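Side-chain contacts in adenosine monophosphate-protein transferase (Bartonella henselae str. Houston-1, PDB 5NH2), which transfers AMP from ATP to tyrosyl or threonyl residues of host proteins through its Fic domain, a virulence activity of the pathogen: residues F144-L147 against N148-P152; Q161-F164 against F165-L168; Q175-F178 against S179-T182. All blocks are in the same frame, centred on the assembly; numbering follows the deposited sequence.

Contact 1. Residues F144-L147 against N148-P152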
ATOM      1  N   PHE A 144     -10.290   3.507   7.184  1.00 28.44           N
ATOM      2  CA  PHE A 144      -8.872   3.516   6.870  1.00 24.48           C
ATOM      3  C   PHE A 144      -8.132   4.560   7.717  1.00 33.11           C
ATOM      4  O   PHE A 144      -7.044   4.285   8.236  1.00 33.83           O
ATOM      5  CB  PHE A 144      -8.700   3.767   5.367  1.00 24.63           C
ATOM      6  CG  PHE A 144      -7.230   3.735   4.854  1.00 26.00           C
ATOM      7  CD1 PHE A 144      -6.714   2.606   4.258  1.00 29.82           C
ATOM      8  CD2 PHE A 144      -6.445   4.866   4.892  1.00 25.17           C
ATOM      9  CE1 PHE A 144      -5.389   2.562   3.743  1.00 31.02           C
ATOM     10  CE2 PHE A 144      -5.134   4.838   4.403  1.00 33.98           C
ATOM     11  CZ  PHE A 144      -4.607   3.675   3.819  1.00 28.80           C
ATOM     12  N   ASN A 145      -8.722   5.749   7.897  1.00 28.57           N
ATOM     13  CA  ASN A 145      -8.116   6.764   8.755  1.00 29.52           C
ATOM     14  C   ASN A 145      -8.014   6.251  10.182  1.00 37.72           C
ATOM     15  O   ASN A 145      -6.963   6.394  10.837  1.00 36.86           O
ATOM     16  CB  ASN A 145      -8.931   8.066   8.735  1.00 30.60           C
ATOM     17  CG  ASN A 145      -8.939   8.754   7.375  1.00 37.53           C
ATOM     18  OD1 ASN A 145      -8.126   8.427   6.499  1.00 41.80           O
ATOM     19  ND2 ASN A 145      -9.880   9.709   7.184  1.00 29.08           N
ATOM     20  N   SER A 146      -9.083   5.615  10.669  1.00 29.91           N
ATOM     21  CA  SER A 146      -9.045   5.090  12.035  1.00 36.83           C
ATOM     22  C   SER A 146      -7.956   4.013  12.209  1.00 38.89           C
ATOM     23  O   SER A 146      -7.170   4.049  13.172  1.00 31.93           O
ATOM     24  CB  SER A 146     -10.412   4.537  12.429  1.00 33.05           C
ATOM     25  OG  SER A 146     -10.250   3.684  13.540  1.00 42.29           O
ATOM     26  N   LEU A 147      -7.899   3.036  11.294  1.00 34.38           N
ATOM     27  CA  LEU A 147      -6.824   2.038  11.380  1.00 34.61           C
ATOM     28  C   LEU A 147      -5.446   2.675  11.256  1.00 35.48           C
ATOM     29  O   LEU A 147      -4.476   2.155  11.818  1.00 25.14           O
ATOM     30  CB  LEU A 147      -6.973   0.972  10.291  1.00 37.56           C
ATOM     31  CG  LEU A 147      -6.159  -0.306  10.447  1.00 40.81           C
ATOM     32  CD1 LEU A 147      -6.512  -0.956  11.786  1.00 39.56           C
ATOM     33  CD2 LEU A 147      -6.459  -1.259   9.297  1.00 40.80           C
ATOM     34  N   ASN A 148      -5.333   3.783  10.503  1.00 29.29           N
ATOM     35  CA  ASN A 148      -4.049   4.483  10.425  1.00 37.57           C
ATOM     36  C   ASN A 148      -3.610   4.951  11.797  1.00 32.40           C
ATOM     37  O   ASN A 148      -2.432   4.825  12.154  1.00 34.34           O
ATOM     38  CB  ASN A 148      -4.128   5.696   9.499  1.00 38.38           C
ATOM     39  CG  ASN A 148      -3.180   5.601   8.359  1.00 55.66           C
ATOM     40  OD1 ASN A 148      -2.901   4.509   7.871  1.00 61.12           O
ATOM     41  ND2 ASN A 148      -2.672   6.742   7.909  1.00 65.06           N
ATOM     42  N   GLN A 149      -4.550   5.538  12.558  1.00 30.89           N
ATOM     43  CA  GLN A 149      -4.237   6.060  13.881  1.00 35.22           C
ATOM     44  C   GLN A 149      -3.987   4.934  14.881  1.00 40.49           C
ATOM     45  O   GLN A 149      -3.147   5.079  15.784  1.00 45.31           O
ATOM     46  CB  GLN A 149      -5.369   6.980  14.357  1.00 30.86           C
ATOM     47  CG  GLN A 149      -5.027   7.800  15.603  1.00 39.50           C
ATOM     48  CD  GLN A 149      -5.554   7.149  16.890  1.00 55.71           C
ATOM     49  OE1 GLN A 149      -6.357   6.206  16.832  1.00 54.17           O
ATOM     50  NE2 GLN A 149      -5.109   7.657  18.056  1.00 55.62           N
ATOM     51  N   LEU A 150      -4.678   3.804  14.723  1.00 35.57           N
ATOM     52  CA  LEU A 150      -4.590   2.756  15.724  1.00 28.71           C
ATOM     53  C   LEU A 150      -3.245   2.040  15.626  1.00 27.11           C
ATOM     54  O   LEU A 150      -2.536   1.901  16.634  1.00 30.29           O
ATOM     55  CB  LEU A 150      -5.781   1.805  15.581  1.00 29.82           C
ATOM     56  CG  LEU A 150      -7.259   2.216  15.842  1.00 35.25           C
ATOM     57  CD1 LEU A 150      -8.194   1.017  15.476  1.00 26.04           C
ATOM     58  CD2 LEU A 150      -7.587   2.762  17.290  1.00 27.63           C
ATOM     59  N   HIS A 151      -2.834   1.656  14.397  1.00 37.57           N
ATOM     60  CA  HIS A 151      -1.459   1.247  14.088  1.00 29.63           C
ATOM     61  C   HIS A 151      -1.124   0.113  15.048  1.00 34.36           C
ATOM     62  O   HIS A 151      -0.205   0.220  15.869  1.00 41.16           O
ATOM     63  CB  HIS A 151      -0.530   2.471  14.236  1.00 33.04           C
ATOM     64  CG  HIS A 151       0.858   2.277  13.716  1.00 34.42           C
ATOM     65  ND1 HIS A 151       1.192   2.459  12.389  1.00 33.55           N
ATOM     66  CD2 HIS A 151       2.014   1.960  14.358  1.00 39.03           C
ATOM     67  CE1 HIS A 151       2.491   2.234  12.231  1.00 34.60           C
ATOM     68  NE2 HIS A 151       3.008   1.907  13.406  1.00 31.00           N
ATOM     69  N   PRO A 152      -1.974  -0.909  15.082  1.00 27.88           N
ATOM     70  CA  PRO A 152      -1.989  -1.817  16.235  1.00 26.62           C
ATOM     71  C   PRO A 152      -0.837  -2.804  16.305  1.00 34.87           C
ATOM     72  O   PRO A 152      -0.788  -3.530  17.314  1.00 29.94           O
ATOM     73  CB  PRO A 152      -3.334  -2.573  16.096  1.00 30.12           C
ATOM     74  CG  PRO A 152      -3.582  -2.641  14.604  1.00 24.57           C
ATOM     75  CD  PRO A 152      -2.954  -1.302  14.034  1.00 23.88           C
TER

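Contact 2. Residues Q161-F164 against F165-L168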
ATOM      1  N   GLN A 161      -2.605  -3.371   6.600  1.00 32.76           N
ATOM      2  CA  GLN A 161      -3.768  -2.518   6.347  1.00 39.19           C
ATOM      3  C   GLN A 161      -4.085  -2.417   4.850  1.00 35.83           C
ATOM      4  O   GLN A 161      -5.259  -2.511   4.436  1.00 30.96           O
ATOM      5  CB  GLN A 161      -3.509  -1.128   6.936  1.00 40.16           C
ATOM      6  CG  GLN A 161      -4.474  -0.081   6.481  1.00 43.50           C
ATOM      7  CD  GLN A 161      -4.044   1.318   6.902  1.00 53.17           C
ATOM      8  OE1 GLN A 161      -2.841   1.626   6.976  1.00 56.69           O
ATOM      9  NE2 GLN A 161      -5.020   2.176   7.162  1.00 46.88           N
ATOM     10  N   ARG A 162      -3.054  -2.201   4.016  1.00 22.80           N
ATOM     11  CA  ARG A 162      -3.318  -2.071   2.578  1.00 34.19           C
ATOM     12  C   ARG A 162      -3.957  -3.349   2.038  1.00 38.62           C
ATOM     13  O   ARG A 162      -5.022  -3.300   1.393  1.00 27.29           O
ATOM     14  CB  ARG A 162      -2.031  -1.725   1.806  1.00 30.87           C
ATOM     15  CG  ARG A 162      -1.645  -0.240   1.944  1.00 27.96           C
ATOM     16  CD  ARG A 162      -0.396   0.160   1.111  1.00 27.76           C
ATOM     17  NE  ARG A 162       0.929  -0.383   1.532  1.00 32.43           N
ATOM     18  CZ  ARG A 162       1.679   0.187   2.462  1.00 25.84           C
ATOM     19  NH1 ARG A 162       1.178   1.233   3.072  1.00 21.31           N
ATOM     20  NH2 ARG A 162       2.870  -0.267   2.788  1.00 22.36           N
ATOM     21  N   LEU A 163      -3.364  -4.516   2.370  1.00 35.76           N
ATOM     22  CA  LEU A 163      -3.957  -5.767   1.906  1.00 29.62           C
ATOM     23  C   LEU A 163      -5.392  -5.940   2.429  1.00 29.95           C
ATOM     24  O   LEU A 163      -6.267  -6.455   1.715  1.00 31.03           O
ATOM     25  CB  LEU A 163      -3.084  -6.952   2.314  1.00 32.92           C
ATOM     26  CG  LEU A 163      -2.785  -7.940   1.175  1.00 42.93           C
ATOM     27  CD1 LEU A 163      -1.841  -9.029   1.659  1.00 32.84           C
ATOM     28  CD2 LEU A 163      -4.060  -8.542   0.536  1.00 41.17           C
ATOM     29  N   PHE A 164      -5.645  -5.522   3.670  1.00 31.69           N
ATOM     30  CA  PHE A 164      -7.000  -5.624   4.218  1.00 37.25           C
ATOM     31  C   PHE A 164      -7.968  -4.800   3.383  1.00 35.79           C
ATOM     32  O   PHE A 164      -9.068  -5.266   3.043  1.00 36.66           O
ATOM     33  CB  PHE A 164      -6.996  -5.187   5.695  1.00 34.05           C
ATOM     34  CG  PHE A 164      -8.355  -5.263   6.424  1.00 35.68           C
ATOM     35  CD1 PHE A 164      -9.273  -4.214   6.348  1.00 30.52           C
ATOM     36  CD2 PHE A 164      -8.657  -6.333   7.266  1.00 33.44           C
ATOM     37  CE1 PHE A 164     -10.502  -4.261   7.055  1.00 37.89           C
ATOM     38  CE2 PHE A 164      -9.870  -6.363   7.982  1.00 37.29           C
ATOM     39  CZ  PHE A 164     -10.784  -5.330   7.881  1.00 26.40           C
ATOM     40  N   PHE A 165      -7.555  -3.603   2.973  1.00 35.29           N
ATOM     41  CA  PHE A 165      -8.524  -2.767   2.268  1.00 37.06           C
ATOM     42  C   PHE A 165      -8.652  -3.137   0.796  1.00 37.79           C
ATOM     43  O   PHE A 165      -9.731  -2.942   0.225  1.00 44.26           O
ATOM     44  CB  PHE A 165      -8.203  -1.279   2.512  1.00 31.96           C
ATOM     45  CG  PHE A 165      -8.794  -0.772   3.808  1.00 28.64           C
ATOM     46  CD1 PHE A 165      -8.109  -0.910   5.000  1.00 22.82           C
ATOM     47  CD2 PHE A 165     -10.071  -0.219   3.829  1.00 31.20           C
ATOM     48  CE1 PHE A 165      -8.672  -0.484   6.234  1.00 28.10           C
ATOM     49  CE2 PHE A 165     -10.658   0.230   5.028  1.00 27.74           C
ATOM     50  CZ  PHE A 165      -9.950   0.092   6.252  1.00 28.86           C
ATOM     51  N   GLU A 166      -7.614  -3.753   0.203  1.00 39.72           N
ATOM     52  CA  GLU A 166      -7.725  -4.286  -1.160  1.00 39.33           C
ATOM     53  C   GLU A 166      -8.714  -5.440  -1.201  1.00 34.14           C
ATOM     54  O   GLU A 166      -9.584  -5.505  -2.083  1.00 36.99           O
ATOM     55  CB  GLU A 166      -6.354  -4.756  -1.689  1.00 44.10           C
ATOM     56  CG  GLU A 166      -5.302  -3.668  -1.958  1.00 48.94           C
ATOM     57  CD  GLU A 166      -3.860  -4.223  -2.074  1.00 55.48           C
ATOM     58  OE1 GLU A 166      -3.662  -5.459  -2.106  1.00 61.11           O
ATOM     59  OE2 GLU A 166      -2.907  -3.421  -2.133  1.00 60.50           O
ATOM     60  N   ASN A 167      -8.588  -6.358  -0.251  1.00 34.24           N
ATOM     61  CA  ASN A 167      -9.473  -7.510  -0.195  1.00 30.42           C
ATOM     62  C   ASN A 167     -10.890  -7.110   0.213  1.00 30.62           C
ATOM     63  O   ASN A 167     -11.876  -7.624  -0.339  1.00 32.76           O
ATOM     64  CB  ASN A 167      -8.877  -8.525   0.772  1.00 35.00           C
ATOM     65  CG  ASN A 167      -7.800  -9.354   0.128  1.00 34.94           C
ATOM     66  OD1 ASN A 167      -7.603  -9.282  -1.075  1.00 39.47           O
ATOM     67  ND2 ASN A 167      -7.126 -10.180   0.921  1.00 28.24           N
ATOM     68  N   LEU A 168     -11.016  -6.186   1.162  1.00 32.02           N
ATOM     69  CA  LEU A 168     -12.326  -5.633   1.501  1.00 30.98           C
ATOM     70  C   LEU A 168     -13.015  -5.036   0.272  1.00 35.19           C
ATOM     71  O   LEU A 168     -14.201  -5.304   0.018  1.00 34.09           O
ATOM     72  CB  LEU A 168     -12.186  -4.572   2.590  1.00 32.10           C
ATOM     73  CG  LEU A 168     -13.501  -3.884   2.998  1.00 35.09           C
ATOM     74  CD1 LEU A 168     -14.433  -4.841   3.788  1.00 33.24           C
ATOM     75  CD2 LEU A 168     -13.207  -2.627   3.801  1.00 29.53           C
TER

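Contact 3. Residues Q175-F178 against S179-T182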
ATOM      1  N   GLN A 175     -12.549  -1.934  -6.278  1.00 45.91           N
ATOM      2  CA  GLN A 175     -11.115  -2.150  -6.207  1.00 44.15           C
ATOM      3  C   GLN A 175     -10.452  -0.907  -5.648  1.00 37.91           C
ATOM      4  O   GLN A 175     -10.967   0.213  -5.779  1.00 37.70           O
ATOM      5  CB  GLN A 175     -10.507  -2.511  -7.580  1.00 48.33           C
ATOM      6  CG  GLN A 175     -10.702  -1.469  -8.671  1.00 52.64           C
ATOM      7  CD  GLN A 175     -10.280  -2.009 -10.038  1.00 54.65           C
ATOM      8  OE1 GLN A 175      -9.127  -2.407 -10.225  1.00 52.63           O
ATOM      9  NE2 GLN A 175     -11.212  -2.040 -10.988  1.00 52.03           N
ATOM     10  N   LEU A 176      -9.299  -1.132  -5.018  1.00 30.24           N
ATOM     11  CA  LEU A 176      -8.420  -0.080  -4.528  1.00 37.10           C
ATOM     12  C   LEU A 176      -7.021  -0.457  -5.004  1.00 41.00           C
ATOM     13  O   LEU A 176      -6.451  -1.454  -4.542  1.00 33.63           O
ATOM     14  CB  LEU A 176      -8.493   0.023  -2.989  1.00 24.34           C
ATOM     15  CG  LEU A 176      -9.810   0.604  -2.493  1.00 34.56           C
ATOM     16  CD1 LEU A 176      -9.936   0.582  -0.945  1.00 31.59           C
ATOM     17  CD2 LEU A 176     -10.031   2.050  -3.006  1.00 27.97           C
ATOM     18  N   ASN A 177      -6.443   0.326  -5.907  1.00 37.09           N
ATOM     19  CA  ASN A 177      -5.169  -0.100  -6.489  1.00 29.41           C
ATOM     20  C   ASN A 177      -4.058   0.773  -5.918  1.00 32.34           C
ATOM     21  O   ASN A 177      -3.689   1.795  -6.510  1.00 35.77           O
ATOM     22  CB  ASN A 177      -5.217  -0.043  -8.021  1.00 29.58           C
ATOM     23  CG  ASN A 177      -4.073  -0.818  -8.658  1.00 37.82           C
ATOM     24  OD1 ASN A 177      -2.995  -0.961  -8.047  1.00 35.59           O
ATOM     25  ND2 ASN A 177      -4.288  -1.318  -9.872  1.00 35.82           N
ATOM     26  N   PHE A 178      -3.428   0.269  -4.847  1.00 31.67           N
ATOM     27  CA  PHE A 178      -2.486   1.061  -4.073  1.00 33.65           C
ATOM     28  C   PHE A 178      -1.141   1.150  -4.755  1.00 40.06           C
ATOM     29  O   PHE A 178      -0.355   2.060  -4.453  1.00 38.95           O
ATOM     30  CB  PHE A 178      -2.323   0.489  -2.661  1.00 33.75           C
ATOM     31  CG  PHE A 178      -3.408   0.915  -1.724  1.00 29.59           C
ATOM     32  CD1 PHE A 178      -3.429   2.218  -1.210  1.00 32.51           C
ATOM     33  CD2 PHE A 178      -4.408   0.037  -1.369  1.00 30.64           C
ATOM     34  CE1 PHE A 178      -4.409   2.630  -0.339  1.00 35.81           C
ATOM     35  CE2 PHE A 178      -5.422   0.448  -0.518  1.00 33.93           C
ATOM     36  CZ  PHE A 178      -5.424   1.751   0.004  1.00 34.53           C
ATOM     37  N   SER A 179      -0.877   0.248  -5.694  1.00 39.08           N
ATOM     38  CA  SER A 179       0.377   0.323  -6.408  1.00 32.81           C
ATOM     39  C   SER A 179       0.453   1.559  -7.292  1.00 32.86           C
ATOM     40  O   SER A 179       1.516   1.842  -7.854  1.00 35.07           O
ATOM     41  CB  SER A 179       0.589  -0.978  -7.203  1.00 32.73           C
ATOM     42  OG  SER A 179      -0.025  -0.886  -8.463  1.00 37.18           O
ATOM     43  N   LEU A 180      -0.634   2.306  -7.435  1.00 39.21           N
ATOM     44  CA  LEU A 180      -0.613   3.509  -8.253  1.00 36.91           C
ATOM     45  C   LEU A 180      -0.314   4.760  -7.429  1.00 36.91           C
ATOM     46  O   LEU A 180      -0.274   5.866  -8.003  1.00 33.08           O
ATOM     47  CB  LEU A 180      -1.946   3.670  -8.988  1.00 30.02           C
ATOM     48  CG  LEU A 180      -2.350   2.462  -9.840  1.00 42.19           C
ATOM     49  CD1 LEU A 180      -3.538   2.835 -10.725  1.00 49.70           C
ATOM     50  CD2 LEU A 180      -1.208   1.928 -10.699  1.00 41.02           C
ATOM     51  N   ILE A 181      -0.092   4.592  -6.119  1.00 29.40           N
ATOM     52  CA  ILE A 181       0.069   5.691  -5.151  1.00 33.35           C
ATOM     53  C   ILE A 181       1.532   5.760  -4.748  1.00 34.18           C
ATOM     54  O   ILE A 181       2.061   4.765  -4.250  1.00 42.92           O
ATOM     55  CB  ILE A 181      -0.795   5.455  -3.900  1.00 30.93           C
ATOM     56  CG1 ILE A 181      -2.280   5.538  -4.261  1.00 34.20           C
ATOM     57  CG2 ILE A 181      -0.393   6.421  -2.740  1.00 30.92           C
ATOM     58  CD1 ILE A 181      -2.615   6.786  -5.025  1.00 43.01           C
ATOM     59  N   THR A 182       2.171   6.923  -4.906  1.00 29.36           N
ATOM     60  CA  THR A 182       3.558   7.130  -4.463  1.00 27.91           C
ATOM     61  C   THR A 182       3.670   7.372  -2.940  1.00 32.45           C
ATOM     62  O   THR A 182       2.721   7.788  -2.267  1.00 32.03           O
ATOM     63  CB  THR A 182       4.217   8.332  -5.161  1.00 35.23           C
ATOM     64  OG1 THR A 182       3.581   9.552  -4.730  1.00 35.94           O
ATOM     65  CG2 THR A 182       4.207   8.218  -6.693  1.00 26.12           C
TER

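Contact 1. Residues F144-L147 against N148-P152
Phe144 and Asn148, one turn apart near the C-terminal end of helix 133-150, send a phenyl ring and a carboxamide off the same flank of the helix. The two flat groups are inclined by only 31°, and the amide oxygen OD1 of Asn148 approaches the ring obliquely, 4.1 Å from CE2 of Phe144. With its CG anti to the backbone N (chi1 -177°), the ring of Phe144 makes edge-to-face pairs with Phe165 and Phe206. OD1 of Asn148 in turn accepts a hydrogen bond from NE2 of Gln161 on the following helix, which ties down the polar end of this side chain.

On another flank, Leu150 lies against the backbone of Ser146: its CG is 3.2 Å from Ser146 O, and its CD1 is 3.9 Å from Ser146 OG. The carbonyl of Ser146 also accepts the Leu150 N-H (2.9 Å from N to O). From the next residue, CD1 of Leu147 reaches the Pro152 ring, 4.2 Å from its CD.

The bond from His151 N to Leu147 O, 3.1 Å long, finishes the helical series. His151 itself takes positive phi, and its side chain lies beside Asn157, an ATP-binding residue. This helix end followed by His-Pro is characteristic of the Fic active site, where the signature motif HPFxxGNGR begins.

Contact 2. Residues Q161-F164 against F165-L168
Helix 157-171 carries the end of the Fic signature motif at its start, and residues 161-168 form its middle turns, leading from the nucleotide site into the hydrophobic core. The neighbours Phe164 and Phe165 make a T-shaped pair, with centroids 5.4 Å apart and planes at 60°. Phe164 presents its edge to one face of Phe165, its CD1 3.8 Å from CD1 of Phe165. The edge of the Phe165 ring is used as well: Gln161 O lies near the ring plane, 3.3 Å from CD1 of Phe165, while the same oxygen accepts the Phe165 N-H. The aliphatic CG of Gln161 touches this ring too.

Leu163 and Asn167 run side by side in the same direction. The methyl CD2 of Leu163 packs against the carboxamide, 3.5 Å from ND2 of Asn167, which is hydrogen-bonded to Tyr59 OH. Their backbones are joined by a nearly straight hydrogen bond from Asn167 N to Leu163 O, with an angle of 167° at the hydrogen.

In Glu166, CG stands beside the backbone N and opposite the carbonyl carbon (chi1 -68°), which lays the chain back over the preceding turn, its CG 3.4 Å from Arg162 O. Its carboxylate does not pair with Arg162: NE of Arg162 and OE2 of Glu166 are 6.1 Å apart. The guanidinium group instead takes a hydrogen bond with Thr31 and a salt bridge with Glu35, both of the antitoxin homologue chain.

Phe164 packs on Tyr59, Leu60 and Ile63 of helix 57-68, and Phe165 on Leu143 and Leu147 of helix 133-150. The helix after the signature loop thus joins the nucleotide site to the aromatic core. Arg162 is the second arginine of the signature motif, and its salt bridge is consistent with the inhibitory glutamate of Fic antitoxins.

Contact 3. Residues Q175-F178 against S179-T182
The hydroxyl of Ser179 donates to the carboxamide oxygen of Asn177 at the start of a short 3-10 turn, in the loop between helices 157-171 and 183-196. The bond from OG of Ser179 to OD1 of Asn177 is 3.0 Å long and approaches at 142° to the C=O bond. The same oxygen also takes a weak bond from the backbone N of Ser179, 3.4 Å from OD1. One carboxamide oxygen therefore receives both an O-H and an N-H of a single residue two positions on, resembling an Asx turn, its N-H bond weak and the serine hydroxyl the shorter partner. With chi1 of 87°, the OG of Ser179 sits between its own backbone N and carbonyl carbon, where it meets the amide.

Next to this polar pair, the isobutyl group of Leu180 crosses the amide of Asn177, with the two CG atoms 3.9 Å apart, and continues onto Ile215 and Leu218 of helix 212-227. The turn itself is closed by Leu180 N to Asn177 O, 3.2 Å apart.

Phe178 enters through its backbone: its carbonyl O accepts the N-H of Ile181 at 3.0 Å from N. In this bond the donor stands above the carbonyl plane, 57° out of it, well removed from the lone-pair directions. The Phe178 ring leaves the turn and packs against Ile209 and Glu166. At the far end, OG1 of Thr182 caps the next helix by accepting from Arg185 N.

Asn177 and Ser179 also border the antitoxin homologue chain, packing on its Glu23 and Ser30 respectively. The chemistry implies that the hydroxyl proton and the carboxamide oxygen are paired within the turn, which would restrain rotation of both side chains, while the leucine beside them is turned into apolar packing.

In the fold
The three contacts follow one another along the chain within the Fido domain. Contact 1 ends helix 133-150, contact 2 lies in the middle of helix 157-171, and contact 3 lies in the loop before helix 183-196. Centres of contacts 1 and 2 are about 13 Å apart, those of 2 and 3 about 11 Å, and those of 1 and 3 about 18 Å. All the same, each pair touches: Leu147 packs on Gln161, Phe178 on Arg162 and Phe144. The loop packs against the two helices that flank the signature loop, while contacts 2 and 3 also border the bound antitoxin homologue.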